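Local coordinates for protein acetate kinase (Entamoeba histolytica, PDB 4H0O) that interconverts acetate and acetyl phosphate as a pyrophosphate-dependent acetate kinase of the ASKHA superfamily, probably with the help of magnesium, at residues Lys205-His210 and Asp328-Thr333; Gln312-Ile317 and Lys345-Lys350; Leu354-Asp359 and Phe373-Ser378; Lys369-Leu374 and Cys384-Asp389. All coordinates share one frame; numbering follows the deposited sequence.

Contact 1. Residues Lys205-His210 and Asp328-Thr333; sequences KIIACH and DLLVFT
D328, just ahead of its strand, grips K205 from two directions. Its OD2 receives K205 N at 3.0 Å, met from above the carboxylate plane, while its own N gives to K205 O at 2.9 Å; L329 N adds a weak bond to that oxygen. From L329 onward the two strands run parallel, and the odd-numbered residues do the bonding. L329 O takes I207 N. L330, with CG anti to the backbone N (chi1 179°), swings CD1 across to within 3.9 Å of both I207 CG2 and C209 SG. V331 bonds in both directions, its N to I207 O and its O to C209 N at 2.8 Å, nearly along the C=O axis; its CG1, in the crowded position between backbone N and carbonyl carbon, is pressed to 3.4 Å from A208 CB. F332 meets C209 obliquely, SG lying 5.0 Å from the ring centroid. T333 closes the ladder with N on C209 O; its CG2 rests 3.6 Å from H210 CA, and its OG1 bonds to A386 O. The pair forms the middle of the RNase H-like sheet, flanked by strands 216-222 and 382-385. Helix 185-195 covers the face of I206, A208 and H210, where H210 stacks on H184, a predicted transition-state stabiliser, and helix 299-324 covers I207 on the other face.

Contact 2. Residues Gln312-Ile317 and Lys345-Lys350; sequences QLAKTI and KAICDK
I347 drives its side chain into the flank of helix 299-324, overlapping L313, A314 and I317 with three different carbons. Its CG1 lies anti to the carbonyl carbon and a second bend at chi2 (-52°) turns CD1 back, so that CG1 and CD1 lie side by side against the CG-CD2 branch of L313: CG1 is 3.6 Å from L313 CD2, and CD1 is 3.6 Å from L313 CG. The two side chains cross at about a right angle, branch over branch. CD1 also reaches the helix backbone, 4.0 Å from A314 N, a close approach allowed by the small alanine. The other branch, CG2, meets I317 CD1 at 3.9 Å on an oblique course. With I310 one turn earlier, L313, A314 and I317 surround I347 in the four-residue pattern of a knobs-into-holes contact, here a single knob; the axes of 312-317 and 345-350 pass 10.0 Å apart at -49°. K350 adds a peripheral touch, its CG lying 4.3 Å from A314 CB before the chain leads away.

Some polar side chains find partners within their own helix. T316 OG1 joins T316 N in giving to Q312 O, and K345 NZ pairs with D349 OD2 through the syn lone pair at 2.8 Å. Beneath the contact lies the central sheet: I317 reaches I207, C209 and L330, while I347 touches L330 and F332. On the dimer side, A314 packs on V322 of the second subunit, so helix 299-324 lies between its own sheet and the partner chain.

Contact 3. Residues Leu354-Asp359 and Phe373-Ser378; sequences LGIELD and FLTMPS
An isolated beta bridge, L358 to T375, ties two irregular loops together, the one leading into helix 360-365 and the other following strand 372-373. Two backbone bonds flank it: M376 N gives to E357 O at 3.0 Å, nearly along the C=O axis, and D359 N gives to L374 O at 2.8 Å, in the carbonyl plane.

The inner side of the bridge is tight. T375 turns OG1 into the crowded position between backbone N and carbonyl carbon, where it bonds to V383 N, and this leaves CG2 facing the other loop. That methyl lies 3.8 Å from L358 CD1, which crosses it at about a right angle, and 3.9 Å from I356 CG2. L358 CD1 also meets L374 CB, while I356 and L358 pack behind on C348 of helix 341-350.

The exposed end, at E357 and S378, is looser and polar. E357, fully extended beyond CG, sends OE1 over to S378 OG, which donates to it at 3.2 Å, almost along the C-O axis; next in the chain, S379 OG bonds to E357 N. A separate, snug contact forms at the rim around D359, the N-cap of helix 360-365, whose OD1 makes a weak bond to S361 N. Bent at chi2 (-64°), M376 crosses D359 at about a right angle, its CE 3.7 Å from D359 CA and its SD 3.8 Å from the carboxylate OD2.

Contact 4. Residues Lys369-Leu374 and Cys384-Asp389; sequences KKIEFL and CVAPND
I371 supplies the clearest bump of this hairpin contact, in which strand 372-373 and the lead-in to it run antiparallel to 384-387. Its CG1 pushes against the corner formed where A386 meets P387, 3.5 Å from P387 CD and 4.0 Å from A386 CB, crossing the proline at about a right angle. The proline ring answers with a bump of its own: CG bulges toward the opposing backbone and settles 3.7 Å from K370 CA. Just beyond, D389 caps helix 390-402 with OD2 on L392 N.

At the strand end, V385 is the two-pronged piece. One prong, CG2, lies alongside E372 CG at 3.9 Å, the two side chains pointing the same way; the other, CG1, meets L374 CD1 crosswise at 4.0 Å. F373 and C384 form a non-hydrogen-bonded pair on the other face. There C384 CB sits over one face of the phenyl ring, 4.1 Å from F373 CD2. Its SG, held in the crowded position between backbone N and carbonyl carbon (chi1 80°), lies 5.4 Å from the ring centroid as an oblique sulfur-aromatic contact.

Among polar atoms, V385 O faces I371 CA at 3.3 Å in an almost straight CA-H...O contact (168°). A conventional backbone bond of the hairpin lies one step further, L374 with V383. Between 369-374 and 384-389 themselves, the chemistry implies a hold that rests largely on the close fit of apolar surfaces.

Overall arrangement
The four contacts build outward from one sheet. Contact 1 is its middle, and contact 4 continues it to the edge strand: their centres are 11 Å apart, and F332 N bonds to C384 O. The centre of contact 2 lies 12 Å from that of contact 1, on one face, with I317 CD1 touching both C209 SG and L330 CD1. Contact 3, centred 15 Å from contacts 2 and 4, joins both: it meets contact 2 at helix 341-350, K345 CD lying 4.1 Å from L358 CD2, and shares F373 and L374 with contact 4. The H210 side chain in contact 1 comes nearest the predicted catalytic centre, about 4 Å from that of H184 and about 7 Å from that of R97; contact 3 lies away from it.

Contact 1. Residues Lys205-His210 and Asp328-Thr333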
loop_
_atom_site.group_PDB
_atom_site.type_symbol
_atom_site.label_atom_id
_atom_site.label_comp_id
_atom_site.label_asym_id
_atom_site.label_seq_id
_atom_site.Cartn_x
_atom_site.Cartn_y
_atom_site.Cartn_z
ATOM N N LYS B 205 -14.502 14.832 -8.597
ATOM C CA LYS B 205 -13.497 13.877 -8.150
ATOM C C LYS B 205 -13.920 13.379 -6.778
ATOM O O LYS B 205 -13.937 14.137 -5.802
ATOM C CB LYS B 205 -12.116 14.527 -8.099
ATOM C CG LYS B 205 -11.580 14.907 -9.468
ATOM C CD LYS B 205 -10.295 15.709 -9.371
ATOM C CE LYS B 205 -9.794 16.080 -10.754
ATOM N NZ LYS B 205 -9.700 14.880 -11.630
ATOM N N ILE B 206 -14.279 12.102 -6.716
ATOM C CA ILE B 206 -14.872 11.533 -5.517
ATOM C C ILE B 206 -14.023 10.382 -4.994
ATOM O O ILE B 206 -13.564 9.538 -5.770
ATOM C CB ILE B 206 -16.304 11.033 -5.808
ATOM C CG1 ILE B 206 -17.146 12.165 -6.406
ATOM C CG2 ILE B 206 -16.958 10.485 -4.552
ATOM C CD1 ILE B 206 -18.578 11.776 -6.733
ATOM N N ILE B 207 -13.789 10.371 -3.684
ATOM C CA ILE B 207 -13.194 9.216 -3.027
ATOM C C ILE B 207 -14.236 8.629 -2.084
ATOM O O ILE B 207 -14.694 9.296 -1.150
ATOM C CB ILE B 207 -11.907 9.573 -2.249
ATOM C CG1 ILE B 207 -10.792 9.979 -3.215
ATOM C CG2 ILE B 207 -11.448 8.393 -1.402
ATOM C CD1 ILE B 207 -9.471 10.321 -2.538
ATOM N N ALA B 208 -14.625 7.386 -2.343
ATOM C CA ALA B 208 -15.625 6.715 -1.521
ATOM C C ALA B 208 -14.967 5.694 -0.605
ATOM O O ALA B 208 -14.048 4.984 -1.015
ATOM C CB ALA B 208 -16.665 6.051 -2.390
ATOM N N CYS B 209 -15.446 5.609 0.632
ATOM C CA CYS B 209 -14.910 4.645 1.585
ATOM C C CYS B 209 -15.985 3.653 2.022
ATOM O O CYS B 209 -16.898 3.999 2.779
ATOM C CB CYS B 209 -14.339 5.364 2.806
ATOM S SG CYS B 209 -13.148 6.660 2.420
ATOM N N HIS B 210 -15.884 2.422 1.531
ATOM C CA HIS B 210 -16.776 1.353 1.961
ATOM C C HIS B 210 -16.197 0.737 3.230
ATOM O O HIS B 210 -15.382 -0.187 3.167
ATOM C CB HIS B 210 -16.908 0.297 0.860
ATOM C CG HIS B 210 -17.844 -0.821 1.187
ATOM N ND1 HIS B 210 -19.016 -1.043 0.503
ATOM C CD2 HIS B 210 -17.770 -1.811 2.126
ATOM C CE1 HIS B 210 -19.632 -2.104 0.999
ATOM N NE2 HIS B 210 -18.891 -2.582 1.985
ATOM N N ASP B 328 -13.017 16.542 -4.428
ATOM C CA ASP B 328 -14.145 17.430 -4.181
ATOM C C ASP B 328 -15.037 16.895 -3.062
ATOM O O ASP B 328 -15.565 17.663 -2.250
ATOM C CB ASP B 328 -14.974 17.606 -5.454
ATOM C CG ASP B 328 -14.168 18.176 -6.601
ATOM O OD1 ASP B 328 -13.323 19.062 -6.351
ATOM O OD2 ASP B 328 -14.379 17.735 -7.752
ATOM N N LEU B 329 -15.201 15.575 -3.020
ATOM C CA LEU B 329 -16.131 14.958 -2.080
ATOM C C LEU B 329 -15.608 13.645 -1.521
ATOM O O LEU B 329 -15.306 12.712 -2.274
ATOM C CB LEU B 329 -17.492 14.721 -2.745
ATOM C CG LEU B 329 -18.550 14.021 -1.883
ATOM C CD1 LEU B 329 -18.916 14.880 -0.686
ATOM C CD2 LEU B 329 -19.796 13.674 -2.693
ATOM N N LEU B 330 -15.503 13.585 -0.194
ATOM C CA LEU B 330 -15.175 12.347 0.505
ATOM C C LEU B 330 -16.461 11.765 1.087
ATOM O O LEU B 330 -17.191 12.454 1.808
ATOM C CB LEU B 330 -14.155 12.611 1.619
ATOM C CG LEU B 330 -13.727 11.404 2.462
ATOM C CD1 LEU B 330 -12.884 10.447 1.640
ATOM C CD2 LEU B 330 -12.977 11.828 3.726
ATOM N N VAL B 331 -16.753 10.510 0.765
ATOM C CA VAL B 331 -18.001 9.897 1.208
ATOM C C VAL B 331 -17.781 8.608 1.990
ATOM O O VAL B 331 -17.036 7.727 1.561
ATOM C CB VAL B 331 -18.936 9.606 0.019
ATOM C CG1 VAL B 331 -18.298 8.599 -0.925
ATOM C CG2 VAL B 331 -20.284 9.103 0.515
ATOM N N PHE B 332 -18.442 8.501 3.140
ATOM C CA PHE B 332 -18.381 7.289 3.943
ATOM C C PHE B 332 -19.625 6.430 3.739
ATOM O O PHE B 332 -20.741 6.949 3.680
ATOM C CB PHE B 332 -18.232 7.640 5.421
ATOM C CG PHE B 332 -16.942 8.321 5.752
ATOM C CD1 PHE B 332 -15.776 7.585 5.905
ATOM C CD2 PHE B 332 -16.892 9.699 5.921
ATOM C CE1 PHE B 332 -14.581 8.210 6.217
ATOM C CE2 PHE B 332 -15.702 10.330 6.231
ATOM C CZ PHE B 332 -14.544 9.585 6.380
ATOM N N THR B 333 -19.436 5.117 3.633
ATOM C CA THR B 333 -20.574 4.221 3.458
ATOM C C THR B 333 -20.389 2.902 4.202
ATOM O O THR B 333 -19.346 2.664 4.816
ATOM C CB THR B 333 -20.885 3.967 1.965
ATOM O OG1 THR B 333 -22.141 3.290 1.841
ATOM C CG2 THR B 333 -19.802 3.124 1.328
#

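Contact 2. Residues Gln312-Ile317 and Lys345-Lys350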
loop_
_atom_site.group_PDB
_atom_site.type_symbol
_atom_site.label_atom_id
_atom_site.label_comp_id
_atom_site.label_asym_id
_atom_site.label_seq_id
_atom_site.Cartn_x
_atom_site.Cartn_y
_atom_site.Cartn_z
ATOM N N GLN B 312 -3.747 3.696 7.987
ATOM C CA GLN B 312 -3.845 3.061 6.679
ATOM C C GLN B 312 -4.953 3.670 5.827
ATOM O O GLN B 312 -4.791 3.831 4.616
ATOM C CB GLN B 312 -4.058 1.556 6.824
ATOM C CG GLN B 312 -3.859 0.786 5.531
ATOM C CD GLN B 312 -2.462 0.958 4.960
ATOM O OE1 GLN B 312 -1.510 1.253 5.685
ATOM N NE2 GLN B 312 -2.334 0.775 3.650
ATOM N N LEU B 313 -6.072 4.015 6.462
ATOM C CA LEU B 313 -7.188 4.646 5.760
ATOM C C LEU B 313 -6.790 6.028 5.253
ATOM O O LEU B 313 -7.093 6.396 4.118
ATOM C CB LEU B 313 -8.422 4.734 6.666
ATOM C CG LEU B 313 -9.673 5.409 6.090
ATOM C CD1 LEU B 313 -10.047 4.820 4.739
ATOM C CD2 LEU B 313 -10.853 5.292 7.048
ATOM N N ALA B 314 -6.098 6.786 6.097
ATOM C CA ALA B 314 -5.641 8.118 5.724
ATOM C C ALA B 314 -4.642 8.052 4.567
ATOM O O ALA B 314 -4.733 8.818 3.606
ATOM C CB ALA B 314 -5.027 8.813 6.919
ATOM N N LYS B 315 -3.684 7.136 4.668
ATOM C CA LYS B 315 -2.677 6.958 3.626
ATOM C C LYS B 315 -3.302 6.532 2.295
ATOM O O LYS B 315 -2.876 6.975 1.223
ATOM C CB LYS B 315 -1.633 5.931 4.072
ATOM C CG LYS B 315 -0.585 5.619 3.016
ATOM C CD LYS B 315 0.249 4.397 3.391
ATOM C CE LYS B 315 0.967 4.591 4.720
ATOM N NZ LYS B 315 1.747 3.385 5.127
ATOM N N THR B 316 -4.317 5.677 2.372
ATOM C CA THR B 316 -5.005 5.192 1.179
ATOM C C THR B 316 -5.759 6.321 0.469
ATOM O O THR B 316 -5.743 6.410 -0.763
ATOM C CB THR B 316 -5.985 4.059 1.522
ATOM O OG1 THR B 316 -5.294 3.032 2.247
ATOM C CG2 THR B 316 -6.583 3.468 0.249
ATOM N N ILE B 317 -6.421 7.172 1.248
ATOM C CA ILE B 317 -7.136 8.321 0.703
ATOM C C ILE B 317 -6.156 9.306 0.066
ATOM O O ILE B 317 -6.388 9.795 -1.048
ATOM C CB ILE B 317 -7.974 9.031 1.790
ATOM C CG1 ILE B 317 -9.118 8.126 2.255
ATOM C CG2 ILE B 317 -8.523 10.355 1.278
ATOM C CD1 ILE B 317 -9.819 8.619 3.514
ATOM N N LYS B 345 -14.276 11.470 12.173
ATOM C CA LYS B 345 -13.588 12.591 12.806
ATOM C C LYS B 345 -12.077 12.407 12.723
ATOM O O LYS B 345 -11.347 13.338 12.380
ATOM C CB LYS B 345 -14.030 12.737 14.265
ATOM C CG LYS B 345 -13.402 13.912 15.004
ATOM C CD LYS B 345 -13.467 15.190 14.178
ATOM C CE LYS B 345 -13.265 16.428 15.043
ATOM N NZ LYS B 345 -12.241 16.221 16.099
ATOM N N ALA B 346 -11.614 11.199 13.025
ATOM C CA ALA B 346 -10.187 10.904 12.975
ATOM C C ALA B 346 -9.626 11.160 11.577
ATOM O O ALA B 346 -8.549 11.738 11.428
ATOM C CB ALA B 346 -9.921 9.474 13.412
ATOM N N ILE B 347 -10.365 10.735 10.556
ATOM C CA ILE B 347 -9.943 10.942 9.175
ATOM C C ILE B 347 -9.933 12.429 8.801
ATOM O O ILE B 347 -8.949 12.938 8.256
ATOM C CB ILE B 347 -10.833 10.160 8.190
ATOM C CG1 ILE B 347 -10.611 8.656 8.354
ATOM C CG2 ILE B 347 -10.538 10.570 6.763
ATOM C CD1 ILE B 347 -9.150 8.247 8.281
ATOM N N CYS B 348 -11.026 13.125 9.102
ATOM C CA CYS B 348 -11.147 14.534 8.733
ATOM C C CYS B 348 -10.114 15.435 9.417
ATOM O O CYS B 348 -9.712 16.461 8.859
ATOM C CB CYS B 348 -12.569 15.040 8.990
ATOM S SG CYS B 348 -13.819 14.252 7.933
ATOM N N ASP B 349 -9.679 15.055 10.616
ATOM C CA ASP B 349 -8.637 15.809 11.310
ATOM C C ASP B 349 -7.274 15.631 10.636
ATOM O O ASP B 349 -6.464 16.559 10.602
ATOM C CB ASP B 349 -8.574 15.421 12.794
ATOM C CG ASP B 349 -9.642 16.118 13.633
ATOM O OD1 ASP B 349 -10.297 17.052 13.119
ATOM O OD2 ASP B 349 -9.812 15.741 14.812
ATOM N N LYS B 350 -7.032 14.438 10.094
ATOM C CA LYS B 350 -5.810 14.160 9.343
ATOM C C LYS B 350 -5.759 15.006 8.079
ATOM O O LYS B 350 -4.682 15.355 7.593
ATOM C CB LYS B 350 -5.743 12.681 8.946
ATOM C CG LYS B 350 -5.580 11.703 10.101
ATOM C CD LYS B 350 -4.251 11.904 10.808
ATOM C CE LYS B 350 -4.123 10.979 12.013
ATOM N NZ LYS B 350 -3.070 11.441 12.966
#

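Contact 3. Residues Leu354-Asp359 and Phe373-Ser378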
loop_
_atom_site.group_PDB
_atom_site.type_symbol
_atom_site.label_atom_id
_atom_site.label_comp_id
_atom_site.label_asym_id
_atom_site.label_seq_id
_atom_site.Cartn_x
_atom_site.Cartn_y
_atom_site.Cartn_z
ATOM N N LEU B 354 -6.156 20.027 3.992
ATOM C CA LEU B 354 -6.561 20.005 2.587
ATOM C C LEU B 354 -7.860 20.779 2.341
ATOM O O LEU B 354 -8.338 20.858 1.207
ATOM C CB LEU B 354 -6.717 18.561 2.096
ATOM C CG LEU B 354 -5.461 17.685 2.044
ATOM C CD1 LEU B 354 -5.827 16.209 2.081
ATOM C CD2 LEU B 354 -4.630 17.987 0.804
ATOM N N GLY B 355 -8.430 21.345 3.403
ATOM C CA GLY B 355 -9.641 22.139 3.276
ATOM C C GLY B 355 -10.911 21.423 3.706
ATOM O O GLY B 355 -11.949 21.541 3.046
ATOM N N ILE B 356 -10.836 20.681 4.809
ATOM C CA ILE B 356 -12.017 20.033 5.376
ATOM C C ILE B 356 -12.420 20.676 6.701
ATOM O O ILE B 356 -11.716 20.555 7.708
ATOM C CB ILE B 356 -11.820 18.508 5.563
ATOM C CG1 ILE B 356 -11.815 17.807 4.205
ATOM C CG2 ILE B 356 -12.929 17.920 6.427
ATOM C CD1 ILE B 356 -11.678 16.295 4.280
ATOM N N GLU B 357 -13.558 21.364 6.683
ATOM C CA GLU B 357 -14.097 22.016 7.869
ATOM C C GLU B 357 -15.345 21.263 8.308
ATOM O O GLU B 357 -16.431 21.461 7.755
ATOM C CB GLU B 357 -14.438 23.473 7.555
ATOM C CG GLU B 357 -13.366 24.178 6.734
ATOM C CD GLU B 357 -13.728 25.611 6.380
ATOM O OE1 GLU B 357 -14.936 25.930 6.309
ATOM O OE2 GLU B 357 -12.797 26.419 6.172
ATOM N N LEU B 358 -15.182 20.397 9.303
ATOM C CA LEU B 358 -16.242 19.482 9.707
ATOM C C LEU B 358 -17.176 20.100 10.748
ATOM O O LEU B 358 -16.719 20.676 11.738
ATOM C CB LEU B 358 -15.630 18.186 10.253
ATOM C CG LEU B 358 -16.487 16.921 10.180
ATOM C CD1 LEU B 358 -16.718 16.515 8.733
ATOM C CD2 LEU B 358 -15.844 15.784 10.948
ATOM N N ASP B 359 -18.483 19.992 10.518
ATOM C CA ASP B 359 -19.451 20.364 11.542
ATOM C C ASP B 359 -19.492 19.222 12.553
ATOM O O ASP B 359 -20.129 18.190 12.315
ATOM C CB ASP B 359 -20.836 20.606 10.933
ATOM C CG ASP B 359 -21.775 21.348 11.879
ATOM O OD1 ASP B 359 -21.653 21.178 13.112
ATOM O OD2 ASP B 359 -22.641 22.104 11.385
ATOM N N PHE B 373 -24.604 16.025 4.348
ATOM C CA PHE B 373 -23.260 16.580 4.450
ATOM C C PHE B 373 -22.897 16.882 5.899
ATOM O O PHE B 373 -23.693 17.455 6.642
ATOM C CB PHE B 373 -23.139 17.849 3.602
ATOM C CG PHE B 373 -23.244 17.602 2.124
ATOM C CD1 PHE B 373 -24.480 17.552 1.502
ATOM C CD2 PHE B 373 -22.105 17.419 1.357
ATOM C CE1 PHE B 373 -24.580 17.326 0.143
ATOM C CE2 PHE B 373 -22.198 17.192 -0.003
ATOM C CZ PHE B 373 -23.437 17.145 -0.611
ATOM N N LEU B 374 -21.689 16.492 6.295
ATOM C CA LEU B 374 -21.220 16.717 7.655
ATOM C C LEU B 374 -20.269 17.911 7.725
ATOM O O LEU B 374 -19.945 18.396 8.810
ATOM C CB LEU B 374 -20.547 15.453 8.195
ATOM C CG LEU B 374 -21.374 14.175 8.041
ATOM C CD1 LEU B 374 -20.687 12.970 8.678
ATOM C CD2 LEU B 374 -22.759 14.375 8.630
ATOM N N THR B 375 -19.823 18.377 6.561
ATOM C CA THR B 375 -18.972 19.560 6.479
ATOM C C THR B 375 -19.803 20.825 6.321
ATOM O O THR B 375 -20.933 20.781 5.826
ATOM C CB THR B 375 -17.978 19.487 5.296
ATOM O OG1 THR B 375 -18.583 18.802 4.192
ATOM C CG2 THR B 375 -16.716 18.759 5.698
ATOM N N MET B 376 -19.235 21.951 6.744
ATOM C CA MET B 376 -19.809 23.256 6.452
ATOM C C MET B 376 -19.884 23.418 4.936
ATOM O O MET B 376 -19.045 22.881 4.211
ATOM C CB MET B 376 -18.931 24.364 7.040
ATOM C CG MET B 376 -18.531 24.153 8.496
ATOM S SD MET B 376 -19.937 24.163 9.632
ATOM C CE MET B 376 -19.106 24.005 11.217
ATOM N N PRO B 377 -20.902 24.139 4.446
ATOM C CA PRO B 377 -21.018 24.420 3.008
ATOM C C PRO B 377 -19.897 25.320 2.490
ATOM O O PRO B 377 -19.634 25.341 1.288
ATOM C CB PRO B 377 -22.372 25.135 2.893
ATOM C CG PRO B 377 -22.686 25.609 4.276
ATOM C CD PRO B 377 -22.085 24.592 5.195
ATOM N N SER B 378 -19.249 26.054 3.388
ATOM C CA SER B 378 -18.099 26.870 3.013
ATOM C C SER B 378 -16.850 26.014 2.817
ATOM O O SER B 378 -15.917 26.417 2.117
ATOM C CB SER B 378 -17.832 27.932 4.077
ATOM O OG SER B 378 -17.675 27.341 5.354
#

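Contact 4. Residues Lys369-Leu374 and Cys384-Asp389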
loop_
_atom_site.group_PDB
_atom_site.type_symbol
_atom_site.label_atom_id
_atom_site.label_comp_id
_atom_site.label_asym_id
_atom_site.label_seq_id
_atom_site.Cartn_x
_atom_site.Cartn_y
_atom_site.Cartn_z
ATOM N N LYS B 369 -28.575 7.391 8.158
ATOM C CA LYS B 369 -29.855 6.869 7.692
ATOM C C LYS B 369 -30.241 7.507 6.363
ATOM O O LYS B 369 -31.073 6.976 5.624
ATOM C CB LYS B 369 -30.951 7.084 8.737
ATOM C CG LYS B 369 -30.822 6.167 9.945
ATOM C CD LYS B 369 -30.547 4.738 9.498
ATOM C CE LYS B 369 -30.263 3.813 10.672
ATOM N NZ LYS B 369 -29.786 2.477 10.205
ATOM N N LYS B 370 -29.610 8.636 6.049
ATOM C CA LYS B 370 -29.843 9.330 4.785
ATOM C C LYS B 370 -28.654 10.212 4.403
ATOM O O LYS B 370 -27.904 10.662 5.269
ATOM C CB LYS B 370 -31.120 10.170 4.861
ATOM C CG LYS B 370 -31.047 11.318 5.853
ATOM C CD LYS B 370 -32.190 12.299 5.646
ATOM C CE LYS B 370 -32.023 13.534 6.517
ATOM N NZ LYS B 370 -33.220 14.418 6.464
ATOM N N ILE B 371 -28.492 10.454 3.106
ATOM C CA ILE B 371 -27.398 11.281 2.611
ATOM C C ILE B 371 -27.449 12.680 3.218
ATOM O O ILE B 371 -28.410 13.421 3.014
ATOM C CB ILE B 371 -27.427 11.397 1.076
ATOM C CG1 ILE B 371 -27.298 10.014 0.436
ATOM C CG2 ILE B 371 -26.319 12.320 0.591
ATOM C CD1 ILE B 371 -27.456 10.022 -1.070
ATOM N N GLU B 372 -26.407 13.034 3.965
ATOM C CA GLU B 372 -26.333 14.343 4.603
ATOM C C GLU B 372 -24.886 14.795 4.766
ATOM O O GLU B 372 -24.042 14.046 5.259
ATOM C CB GLU B 372 -27.031 14.315 5.964
ATOM C CG GLU B 372 -26.696 13.097 6.808
ATOM C CD GLU B 372 -27.430 13.087 8.135
ATOM O OE1 GLU B 372 -27.363 14.103 8.860
ATOM O OE2 GLU B 372 -28.073 12.066 8.454
ATOM N N PHE B 373 -24.604 16.025 4.348
ATOM C CA PHE B 373 -23.260 16.580 4.450
ATOM C C PHE B 373 -22.897 16.882 5.899
ATOM O O PHE B 373 -23.693 17.455 6.642
ATOM C CB PHE B 373 -23.139 17.849 3.602
ATOM C CG PHE B 373 -23.244 17.602 2.124
ATOM C CD1 PHE B 373 -24.480 17.552 1.502
ATOM C CD2 PHE B 373 -22.105 17.419 1.357
ATOM C CE1 PHE B 373 -24.580 17.326 0.143
ATOM C CE2 PHE B 373 -22.198 17.192 -0.003
ATOM C CZ PHE B 373 -23.437 17.145 -0.611
ATOM N N LEU B 374 -21.689 16.492 6.295
ATOM C CA LEU B 374 -21.220 16.717 7.655
ATOM C C LEU B 374 -20.269 17.911 7.725
ATOM O O LEU B 374 -19.945 18.396 8.810
ATOM C CB LEU B 374 -20.547 15.453 8.195
ATOM C CG LEU B 374 -21.374 14.175 8.041
ATOM C CD1 LEU B 374 -20.687 12.970 8.678
ATOM C CD2 LEU B 374 -22.759 14.375 8.630
ATOM N N CYS B 384 -19.559 13.615 3.158
ATOM C CA CYS B 384 -20.916 13.131 3.368
ATOM C C CYS B 384 -20.945 11.644 3.688
ATOM O O CYS B 384 -19.991 10.913 3.405
ATOM C CB CYS B 384 -21.787 13.414 2.143
ATOM S SG CYS B 384 -21.573 12.229 0.802
ATOM N N VAL B 385 -22.045 11.210 4.293
ATOM C CA VAL B 385 -22.320 9.793 4.474
ATOM C C VAL B 385 -23.422 9.426 3.492
ATOM O O VAL B 385 -24.352 10.210 3.276
ATOM C CB VAL B 385 -22.781 9.476 5.910
ATOM C CG1 VAL B 385 -21.602 9.487 6.862
ATOM C CG2 VAL B 385 -23.841 10.475 6.370
ATOM N N ALA B 386 -23.318 8.246 2.885
ATOM C CA ALA B 386 -24.310 7.810 1.909
ATOM C C ALA B 386 -24.694 6.349 2.128
ATOM O O ALA B 386 -23.835 5.467 2.096
ATOM C CB ALA B 386 -23.799 8.027 0.494
ATOM N N PRO B 387 -25.993 6.098 2.360
ATOM C CA PRO B 387 -26.554 4.762 2.606
ATOM C C PRO B 387 -26.314 3.793 1.448
ATOM O O PRO B 387 -26.337 4.209 0.288
ATOM C CB PRO B 387 -28.055 5.033 2.737
ATOM C CG PRO B 387 -28.149 6.455 3.174
ATOM C CD PRO B 387 -27.005 7.161 2.506
ATOM N N ASN B 388 -26.098 2.518 1.767
ATOM C CA ASN B 388 -25.875 1.492 0.752
ATOM C C ASN B 388 -26.498 0.150 1.140
ATOM O O ASN B 388 -25.840 -0.889 1.057
ATOM C CB ASN B 388 -24.376 1.306 0.488
ATOM C CG ASN B 388 -23.629 0.787 1.707
ATOM O OD1 ASN B 388 -23.977 1.110 2.845
ATOM N ND2 ASN B 388 -22.602 -0.029 1.472
ATOM N N ASP B 389 -27.759 0.178 1.562
ATOM C CA ASP B 389 -28.473 -1.040 1.948
ATOM C C ASP B 389 -28.374 -2.114 0.866
ATOM O O ASP B 389 -28.681 -1.862 -0.303
ATOM C CB ASP B 389 -29.942 -0.734 2.259
ATOM C CG ASP B 389 -30.787 -1.993 2.391
ATOM O OD1 ASP B 389 -30.854 -2.558 3.504
ATOM O OD2 ASP B 389 -31.392 -2.414 1.382
#